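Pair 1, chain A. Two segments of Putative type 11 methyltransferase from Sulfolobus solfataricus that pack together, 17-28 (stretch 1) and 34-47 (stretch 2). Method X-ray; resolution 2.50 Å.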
# COMPACT_ATOMS: atom_id res chain seq x y z
N LYS A 17 -9.10 -16.97 14.00
CA LYS A 17 -9.11 -15.57 13.59
C LYS A 17 -8.39 -15.26 12.25
O LYS A 17 -7.27 -14.73 12.26
CB LYS A 17 -8.50 -14.75 14.76
N LYS A 18 -9.00 -15.58 11.10
CA LYS A 18 -8.46 -15.13 9.81
C LYS A 18 -8.60 -13.60 9.84
O LYS A 18 -9.51 -13.09 10.50
CB LYS A 18 -9.19 -15.77 8.61
N GLY A 19 -7.69 -12.86 9.22
CA GLY A 19 -7.75 -11.38 9.32
C GLY A 19 -6.68 -10.59 8.57
O GLY A 19 -5.98 -11.12 7.69
N VAL A 20 -6.57 -9.31 8.92
CA VAL A 20 -5.55 -8.43 8.32
C VAL A 20 -4.22 -8.66 9.05
O VAL A 20 -4.14 -8.45 10.26
CB VAL A 20 -5.97 -6.93 8.37
CG1 VAL A 20 -4.81 -6.02 7.88
CG2 VAL A 20 -7.22 -6.70 7.55
N ILE A 21 -3.22 -9.11 8.32
CA ILE A 21 -1.94 -9.49 8.86
C ILE A 21 -0.82 -8.61 8.28
O ILE A 21 -0.87 -8.22 7.11
CB ILE A 21 -1.58 -10.95 8.47
CG1 ILE A 21 -2.65 -11.92 9.01
CG2 ILE A 21 -0.22 -11.35 9.03
CD1 ILE A 21 -2.46 -13.41 8.50
N VAL A 22 0.21 -8.34 9.06
CA VAL A 22 1.36 -7.63 8.56
C VAL A 22 2.55 -8.47 8.83
O VAL A 22 2.74 -8.82 9.96
CB VAL A 22 1.54 -6.28 9.27
CG1 VAL A 22 2.94 -5.65 8.96
CG2 VAL A 22 0.43 -5.31 8.89
N ASP A 23 3.34 -8.80 7.81
CA ASP A 23 4.68 -9.41 8.00
C ASP A 23 5.72 -8.25 8.00
O ASP A 23 6.08 -7.70 6.94
CB ASP A 23 5.00 -10.45 6.89
CG ASP A 23 6.30 -11.26 7.13
OD1 ASP A 23 6.89 -11.23 8.24
OD2 ASP A 23 6.77 -11.97 6.20
N TYR A 24 6.17 -7.90 9.19
CA TYR A 24 7.01 -6.70 9.42
C TYR A 24 8.49 -7.12 9.43
O TYR A 24 8.96 -7.74 10.36
CB TYR A 24 6.61 -6.06 10.76
CG TYR A 24 6.83 -4.58 10.85
CD1 TYR A 24 7.97 -3.96 10.31
CD2 TYR A 24 5.94 -3.78 11.51
CE1 TYR A 24 8.15 -2.59 10.38
CE2 TYR A 24 6.14 -2.42 11.61
CZ TYR A 24 7.24 -1.84 11.05
OH TYR A 24 7.38 -0.49 11.16
N GLY A 25 9.20 -6.79 8.37
CA GLY A 25 10.55 -7.26 8.19
C GLY A 25 10.46 -8.62 7.52
O GLY A 25 10.79 -9.62 8.10
N CYS A 26 9.96 -8.63 6.30
CA CYS A 26 9.59 -9.88 5.64
C CYS A 26 10.77 -10.52 4.95
O CYS A 26 10.76 -11.72 4.76
CB CYS A 26 8.41 -9.69 4.64
SG CYS A 26 8.66 -8.51 3.28
N GLY A 27 11.76 -9.71 4.60
CA GLY A 27 13.04 -10.17 4.06
C GLY A 27 12.94 -11.28 3.03
O GLY A 27 12.32 -11.13 1.95
N ASN A 28 13.53 -12.40 3.42
CA ASN A 28 13.46 -13.68 2.70
C ASN A 28 12.08 -13.94 2.01
O ASN A 28 12.03 -14.29 0.82
CB ASN A 28 13.82 -14.78 3.73
CG ASN A 28 14.28 -16.10 3.09
OD1 ASN A 28 14.67 -16.17 1.91
ND2 ASN A 28 14.26 -17.16 3.90
N TYR A 34 2.78 -19.28 4.20
CA TYR A 34 2.07 -19.76 5.37
C TYR A 34 1.05 -18.74 5.83
O TYR A 34 -0.05 -19.10 6.18
CB TYR A 34 3.05 -20.15 6.47
CG TYR A 34 4.03 -21.22 6.02
CD1 TYR A 34 3.72 -22.59 6.12
CD2 TYR A 34 5.26 -20.88 5.45
CE1 TYR A 34 4.60 -23.58 5.67
CE2 TYR A 34 6.14 -21.86 5.00
CZ TYR A 34 5.80 -23.21 5.12
OH TYR A 34 6.69 -24.17 4.70
N LEU A 35 1.37 -17.45 5.75
CA LEU A 35 0.43 -16.38 6.16
C LEU A 35 -0.71 -16.15 5.16
O LEU A 35 -1.79 -15.68 5.52
CB LEU A 35 1.17 -15.05 6.37
CG LEU A 35 2.20 -15.05 7.48
CD1 LEU A 35 2.98 -13.76 7.47
CD2 LEU A 35 1.53 -15.27 8.84
N LEU A 36 -0.46 -16.43 3.89
CA LEU A 36 -1.49 -16.30 2.86
C LEU A 36 -2.74 -17.13 3.16
O LEU A 36 -3.87 -16.66 2.96
CB LEU A 36 -0.93 -16.69 1.49
CG LEU A 36 -0.16 -15.58 0.80
CD1 LEU A 36 0.10 -15.95 -0.64
CD2 LEU A 36 -0.96 -14.29 0.90
N GLU A 37 -2.56 -18.33 3.71
CA GLU A 37 -3.72 -19.16 4.04
C GLU A 37 -4.55 -18.58 5.22
O GLU A 37 -5.56 -19.16 5.57
CB GLU A 37 -3.30 -20.66 4.21
CG GLU A 37 -3.07 -21.26 5.66
CD GLU A 37 -2.13 -22.53 5.67
OE1 GLU A 37 -2.49 -23.61 6.25
OE2 GLU A 37 -1.01 -22.41 5.09
N PHE A 38 -4.15 -17.45 5.80
CA PHE A 38 -4.87 -16.88 6.95
C PHE A 38 -5.26 -15.41 6.83
O PHE A 38 -5.95 -14.89 7.71
CB PHE A 38 -4.02 -16.99 8.22
CG PHE A 38 -3.76 -18.38 8.68
CD1 PHE A 38 -4.80 -19.15 9.21
CD2 PHE A 38 -2.48 -18.92 8.62
CE1 PHE A 38 -4.57 -20.46 9.65
CE2 PHE A 38 -2.23 -20.20 9.07
CZ PHE A 38 -3.27 -20.98 9.59
N ALA A 39 -4.82 -14.75 5.76
CA ALA A 39 -4.92 -13.30 5.66
C ALA A 39 -6.04 -12.86 4.71
O ALA A 39 -6.03 -13.23 3.52
CB ALA A 39 -3.58 -12.73 5.20
N THR A 40 -6.98 -12.06 5.24
CA THR A 40 -7.90 -11.28 4.42
C THR A 40 -7.12 -10.22 3.65
O THR A 40 -7.40 -9.97 2.49
CB THR A 40 -9.10 -10.63 5.23
OG1 THR A 40 -8.64 -9.68 6.17
CG2 THR A 40 -9.92 -11.66 6.01
N LYS A 41 -6.15 -9.57 4.29
CA LYS A 41 -5.10 -8.80 3.60
C LYS A 41 -3.74 -9.15 4.16
O LYS A 41 -3.61 -9.34 5.35
CB LYS A 41 -5.25 -7.31 3.82
CG LYS A 41 -6.30 -6.62 2.99
CD LYS A 41 -6.22 -5.09 3.21
CE LYS A 41 -7.39 -4.38 2.53
NZ LYS A 41 -7.90 -3.32 3.44
N LEU A 42 -2.73 -9.17 3.31
CA LEU A 42 -1.37 -9.43 3.74
C LEU A 42 -0.48 -8.29 3.28
O LEU A 42 -0.36 -8.02 2.07
CB LEU A 42 -0.84 -10.75 3.18
CG LEU A 42 0.57 -11.16 3.58
CD1 LEU A 42 0.85 -11.00 5.07
CD2 LEU A 42 0.78 -12.61 3.18
N TYR A 43 0.13 -7.63 4.27
CA TYR A 43 1.13 -6.61 4.01
C TYR A 43 2.51 -7.19 4.31
O TYR A 43 2.70 -7.82 5.35
CB TYR A 43 0.94 -5.43 4.93
CG TYR A 43 -0.32 -4.63 4.78
CD1 TYR A 43 -0.41 -3.65 3.81
CD2 TYR A 43 -1.40 -4.79 5.65
CE1 TYR A 43 -1.55 -2.88 3.66
CE2 TYR A 43 -2.53 -4.01 5.53
CZ TYR A 43 -2.60 -3.05 4.53
OH TYR A 43 -3.72 -2.27 4.36
N CYS A 44 3.45 -6.97 3.41
CA CYS A 44 4.85 -7.26 3.64
C CYS A 44 5.67 -5.97 3.67
O CYS A 44 5.72 -5.24 2.68
CB CYS A 44 5.38 -8.11 2.50
SG CYS A 44 4.72 -9.76 2.55
N ILE A 45 6.31 -5.72 4.80
CA ILE A 45 7.18 -4.56 4.98
C ILE A 45 8.66 -4.94 5.02
O ILE A 45 9.08 -5.80 5.77
CB ILE A 45 6.86 -3.82 6.30
CG1 ILE A 45 5.34 -3.59 6.40
CG2 ILE A 45 7.68 -2.54 6.38
CD1 ILE A 45 4.90 -2.59 7.38
N ASP A 46 9.46 -4.28 4.21
CA ASP A 46 10.90 -4.39 4.35
C ASP A 46 11.59 -3.19 3.71
O ASP A 46 11.21 -2.71 2.65
CB ASP A 46 11.43 -5.72 3.77
CG ASP A 46 12.77 -6.18 4.44
OD1 ASP A 46 12.84 -7.35 4.90
OD2 ASP A 46 13.74 -5.36 4.53
N ILE A 47 12.59 -2.70 4.42
CA ILE A 47 13.45 -1.65 3.92
C ILE A 47 14.24 -2.12 2.69
O ILE A 47 14.51 -1.35 1.81
CB ILE A 47 14.42 -1.19 5.02
CG1 ILE A 47 15.26 -0.02 4.49
CG2 ILE A 47 15.31 -2.35 5.47
CD1 ILE A 47 15.76 0.89 5.56

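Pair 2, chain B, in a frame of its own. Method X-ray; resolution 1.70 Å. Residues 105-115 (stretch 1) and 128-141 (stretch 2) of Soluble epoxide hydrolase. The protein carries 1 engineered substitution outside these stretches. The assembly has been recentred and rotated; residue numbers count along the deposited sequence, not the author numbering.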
# COMPACT_ATOMS: atom_id res chain seq x y z
N TYR B 105 0.96 -20.87 3.09
CA TYR B 105 0.18 -20.44 4.25
C TYR B 105 -1.33 -20.42 3.98
O TYR B 105 -1.77 -20.35 2.83
CB TYR B 105 0.64 -19.06 4.71
CG TYR B 105 2.08 -19.03 5.13
CD1 TYR B 105 3.09 -18.75 4.22
CD2 TYR B 105 2.45 -19.30 6.45
CE1 TYR B 105 4.41 -18.73 4.60
CE2 TYR B 105 3.77 -19.28 6.84
CZ TYR B 105 4.75 -18.99 5.91
OH TYR B 105 6.07 -18.97 6.30
N SER B 106 -2.12 -20.48 5.05
CA SER B 106 -3.57 -20.32 4.97
C SER B 106 -4.00 -18.98 5.56
O SER B 106 -5.16 -18.58 5.43
CB SER B 106 -4.28 -21.48 5.68
OG SER B 106 -3.94 -21.54 7.05
N SER B 107 -3.07 -18.28 6.20
CA SER B 107 -3.34 -16.94 6.69
C SER B 107 -2.04 -16.22 7.00
O SER B 107 -0.97 -16.83 6.99
CB SER B 107 -4.24 -16.96 7.93
OG SER B 107 -3.60 -17.59 9.02
N CYS B 108 -2.13 -14.93 7.29
CA CYS B 108 -0.95 -14.12 7.54
C CYS B 108 -1.28 -12.90 8.39
O CYS B 108 -2.45 -12.59 8.63
CB CYS B 108 -0.35 -13.66 6.22
SG CYS B 108 -1.34 -12.43 5.30
N THR B 109 -0.24 -12.22 8.85
CA THR B 109 -0.37 -10.86 9.33
C THR B 109 -0.12 -10.02 8.10
O THR B 109 0.92 -10.17 7.47
CB THR B 109 0.69 -10.56 10.39
OG1 THR B 109 0.45 -11.39 11.54
CG2 THR B 109 0.63 -9.09 10.81
N LEU B 110 -1.08 -9.16 7.75
CA LEU B 110 -1.01 -8.36 6.54
C LEU B 110 -0.67 -6.90 6.87
O LEU B 110 -1.36 -6.26 7.66
CB LEU B 110 -2.34 -8.43 5.78
CG LEU B 110 -2.34 -7.90 4.35
CD1 LEU B 110 -1.39 -8.71 3.49
CD2 LEU B 110 -3.75 -7.91 3.77
N VAL B 111 0.41 -6.39 6.27
CA VAL B 111 0.91 -5.04 6.56
C VAL B 111 0.87 -4.22 5.28
O VAL B 111 1.46 -4.60 4.27
CB VAL B 111 2.35 -5.11 7.09
CG1 VAL B 111 2.81 -3.72 7.57
CG2 VAL B 111 2.44 -6.13 8.20
N VAL B 112 0.17 -3.09 5.30
CA VAL B 112 -0.20 -2.44 4.03
C VAL B 112 -0.07 -0.93 4.05
O VAL B 112 -0.16 -0.31 5.10
CB VAL B 112 -1.65 -2.82 3.64
CG1 VAL B 112 -1.80 -4.34 3.53
CG2 VAL B 112 -2.65 -2.26 4.64
N HIS B 113 0.12 -0.34 2.86
CA HIS B 113 0.38 1.09 2.72
C HIS B 113 -0.11 1.57 1.35
O HIS B 113 0.12 0.89 0.34
CB HIS B 113 1.89 1.34 2.87
CG HIS B 113 2.33 2.74 2.61
ND1 HIS B 113 1.84 3.83 3.31
CD2 HIS B 113 3.26 3.23 1.76
CE1 HIS B 113 2.44 4.93 2.89
NE2 HIS B 113 3.30 4.59 1.94
N ASP B 114 -0.81 2.70 1.31
CA ASP B 114 -1.15 3.39 0.06
C ASP B 114 -1.98 2.47 -0.85
O ASP B 114 -3.00 1.94 -0.40
CB ASP B 114 0.13 3.92 -0.61
CG ASP B 114 -0.15 4.88 -1.76
OD1 ASP B 114 -0.35 6.09 -1.50
OD2 ASP B 114 -0.15 4.43 -2.92
N TRP B 115 -1.57 2.26 -2.10
CA TRP B 115 -2.30 1.31 -2.96
C TRP B 115 -2.36 -0.07 -2.32
O TRP B 115 -3.36 -0.78 -2.45
CB TRP B 115 -1.70 1.22 -4.38
CG TRP B 115 -2.55 1.88 -5.42
CD1 TRP B 115 -2.30 3.06 -6.06
CD2 TRP B 115 -3.81 1.41 -5.92
NE1 TRP B 115 -3.33 3.35 -6.93
CE2 TRP B 115 -4.27 2.36 -6.86
CE3 TRP B 115 -4.60 0.29 -5.66
CZ2 TRP B 115 -5.48 2.22 -7.54
CZ3 TRP B 115 -5.80 0.14 -6.34
CH2 TRP B 115 -6.23 1.10 -7.27
N PRO B 128 -11.43 -12.47 5.18
CA PRO B 128 -10.95 -12.25 6.55
C PRO B 128 -10.27 -13.48 7.14
O PRO B 128 -9.47 -13.34 8.06
CB PRO B 128 -12.23 -11.91 7.32
CG PRO B 128 -13.34 -12.46 6.48
CD PRO B 128 -12.89 -12.30 5.07
N GLU B 129 -10.58 -14.66 6.62
CA GLU B 129 -9.99 -15.89 7.15
C GLU B 129 -8.52 -16.03 6.75
O GLU B 129 -7.79 -16.84 7.30
CB GLU B 129 -10.81 -17.12 6.72
CG GLU B 129 -10.69 -17.50 5.25
CD GLU B 129 -11.64 -16.72 4.34
OE1 GLU B 129 -12.35 -15.82 4.83
OE2 GLU B 129 -11.67 -17.03 3.13
N TYR B 130 -8.09 -15.22 5.78
CA TYR B 130 -6.70 -15.25 5.33
C TYR B 130 -5.86 -14.25 6.12
O TYR B 130 -4.64 -14.22 5.99
CB TYR B 130 -6.61 -14.89 3.85
CG TYR B 130 -6.88 -16.02 2.88
CD1 TYR B 130 -5.83 -16.64 2.19
CD2 TYR B 130 -8.17 -16.45 2.62
CE1 TYR B 130 -6.08 -17.67 1.28
CE2 TYR B 130 -8.42 -17.47 1.72
CZ TYR B 130 -7.37 -18.08 1.06
OH TYR B 130 -7.64 -19.09 0.16
N VAL B 131 -6.52 -13.43 6.94
CA VAL B 131 -5.83 -12.35 7.65
C VAL B 131 -5.96 -12.47 9.17
O VAL B 131 -7.01 -12.14 9.74
CB VAL B 131 -6.34 -10.97 7.19
CG1 VAL B 131 -5.50 -9.86 7.81
CG2 VAL B 131 -6.30 -10.88 5.67
N GLN B 132 -4.90 -12.92 9.83
CA GLN B 132 -4.90 -13.03 11.29
C GLN B 132 -5.03 -11.66 11.93
O GLN B 132 -5.83 -11.45 12.85
CB GLN B 132 -3.61 -13.68 11.77
CG GLN B 132 -3.34 -15.05 11.17
CD GLN B 132 -1.95 -15.54 11.48
OE1 GLN B 132 -1.58 -16.67 11.14
NE2 GLN B 132 -1.16 -14.70 12.15
N LYS B 133 -4.20 -10.73 11.47
CA LYS B 133 -4.21 -9.36 11.95
C LYS B 133 -3.82 -8.46 10.79
O LYS B 133 -3.07 -8.87 9.90
CB LYS B 133 -3.21 -9.16 13.09
CG LYS B 133 -3.48 -9.97 14.35
CD LYS B 133 -2.55 -9.52 15.46
CE LYS B 133 -2.89 -10.16 16.79
NZ LYS B 133 -2.54 -11.58 16.78
N LEU B 134 -4.33 -7.23 10.81
CA LEU B 134 -4.04 -6.26 9.77
C LEU B 134 -3.35 -5.04 10.36
O LEU B 134 -3.81 -4.48 11.36
CB LEU B 134 -5.34 -5.82 9.08
CG LEU B 134 -5.20 -4.72 8.03
CD1 LEU B 134 -4.45 -5.25 6.81
CD2 LEU B 134 -6.59 -4.19 7.62
N ILE B 135 -2.23 -4.64 9.76
CA ILE B 135 -1.55 -3.42 10.14
C ILE B 135 -1.57 -2.49 8.94
O ILE B 135 -0.97 -2.80 7.90
CB ILE B 135 -0.10 -3.69 10.57
CG1 ILE B 135 -0.06 -4.69 11.73
CG2 ILE B 135 0.60 -2.38 10.95
CD1 ILE B 135 1.34 -5.04 12.20
N ALA B 136 -2.28 -1.37 9.07
CA ALA B 136 -2.46 -0.46 7.95
C ALA B 136 -1.81 0.89 8.20
O ALA B 136 -2.04 1.51 9.24
CB ALA B 136 -3.94 -0.27 7.67
N PHE B 137 -0.99 1.33 7.25
CA PHE B 137 -0.40 2.67 7.26
C PHE B 137 -1.23 3.61 6.39
O PHE B 137 -2.29 3.23 5.90
CB PHE B 137 1.07 2.61 6.77
CG PHE B 137 1.98 1.86 7.69
CD1 PHE B 137 2.79 2.54 8.60
CD2 PHE B 137 2.02 0.46 7.67
CE1 PHE B 137 3.64 1.84 9.47
CE2 PHE B 137 2.86 -0.24 8.54
CZ PHE B 137 3.67 0.44 9.43
N ASN B 138 -0.75 4.84 6.20
CA ASN B 138 -1.49 5.83 5.41
C ASN B 138 -2.03 5.24 4.11
O ASN B 138 -1.28 4.67 3.33
CB ASN B 138 -0.59 7.03 5.09
CG ASN B 138 -0.26 7.83 6.31
OD1 ASN B 138 -0.59 9.02 6.40
ND2 ASN B 138 0.37 7.18 7.28
N GLY B 139 -3.33 5.41 3.88
CA GLY B 139 -3.98 4.87 2.70
C GLY B 139 -5.47 4.80 2.97
O GLY B 139 -5.91 5.08 4.08
N PRO B 140 -6.26 4.43 1.95
CA PRO B 140 -7.72 4.55 2.11
C PRO B 140 -8.40 3.33 2.75
O PRO B 140 -8.24 2.20 2.28
CB PRO B 140 -8.19 4.71 0.66
CG PRO B 140 -7.20 3.88 -0.13
CD PRO B 140 -5.87 4.06 0.58
N HIS B 141 -9.14 3.58 3.83
CA HIS B 141 -10.09 2.58 4.32
C HIS B 141 -11.27 2.60 3.35
O HIS B 141 -11.72 3.66 2.94
CB HIS B 141 -10.58 2.93 5.73
CG HIS B 141 -11.63 1.99 6.25
ND1 HIS B 141 -12.98 2.25 6.14
CD2 HIS B 141 -11.52 0.79 6.86
CE1 HIS B 141 -13.66 1.25 6.68
NE2 HIS B 141 -12.80 0.35 7.12

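Both pairs set two neighbouring parallel strands side by side, and 14 central residues superpose with an RMSD of 0.7 Å. The strand axes approach to 4.7 Å at 15° in pair 1 and to 4.8 Å at 9° in pair 2. In each, the first strand donates and accepts at every second residue: I21(A) N bonds K41(A) O at 3.0 Å and Y43(A) N bonds I21(A) O at 3.1 Å, while L110(B) N bonds K133(B) O at 2.9 Å and I135(B) N bonds L110(B) O at 2.8 Å. The entry is also shared. T40(A) and Q132(B), matched within 0.3 Å, sit at a corner of the chain, and each gives its backbone N to the strand opposite: T40(A) N to G19(A) O at 2.8 Å, Q132(B) N to C108(B) O at 2.7 Å.

With the backbone fixed, side chains alternate between two faces. On the face of I21(A) and L42(A), the match is L110(B) and L134(B). I21(A) is the reaching residue: its CD1 lies 3.6 Å from A39(A) CB, and its CG2 4.1 Å from L42(A) CD1. Pair 2 has the larger V131(B) where pair 1 has A39(A), and V131(B) CG1 lies 4.0 Å from L110(B) CB; the shared leucine, L134(B), sets its CD1 4.0 Å from the same L110(B) CB. One step on, D23(A) and C44(A) become V112(B) and A136(B). V112(B) CG2 packs on A136(B) CB at 3.8 Å and L134(B) CD1 at 4.1 Å; in pair 1 the aspartate's CB reaches L35(A) CD1 at 3.9 Å, on the preceding helix.

The face of V22(A) and Y43(A) matches V111(B) and I135(B). Here valine is kept and its neighbours vary. V22(A) CG2 touches Y43(A) CD2 at 3.8 Å and its CG1 touches I45(A) CD1 at 4.0 Å. In pair 2 the aromatic moves two residues along: V111(B) CG1 lies 4.2 Å from I135(B) CB and 3.6 Å from F137(B) CE2, at the edge of that ring. V20(A), matched by T109(B), likewise sets CG1 at the edge of the Y43(A) ring, 3.8 Å from CE2. Beyond it, I45(A) CD1 sits over the face of the Y24(A) ring, 4.2 Å from its centroid.

The rule is economical: the backbone ladder fixes the spacing, a branched aliphatic holds the middle of the first strand, the reach across the gap can come from either strand, and an aromatic can sit at one position of the second strand or two residues further along.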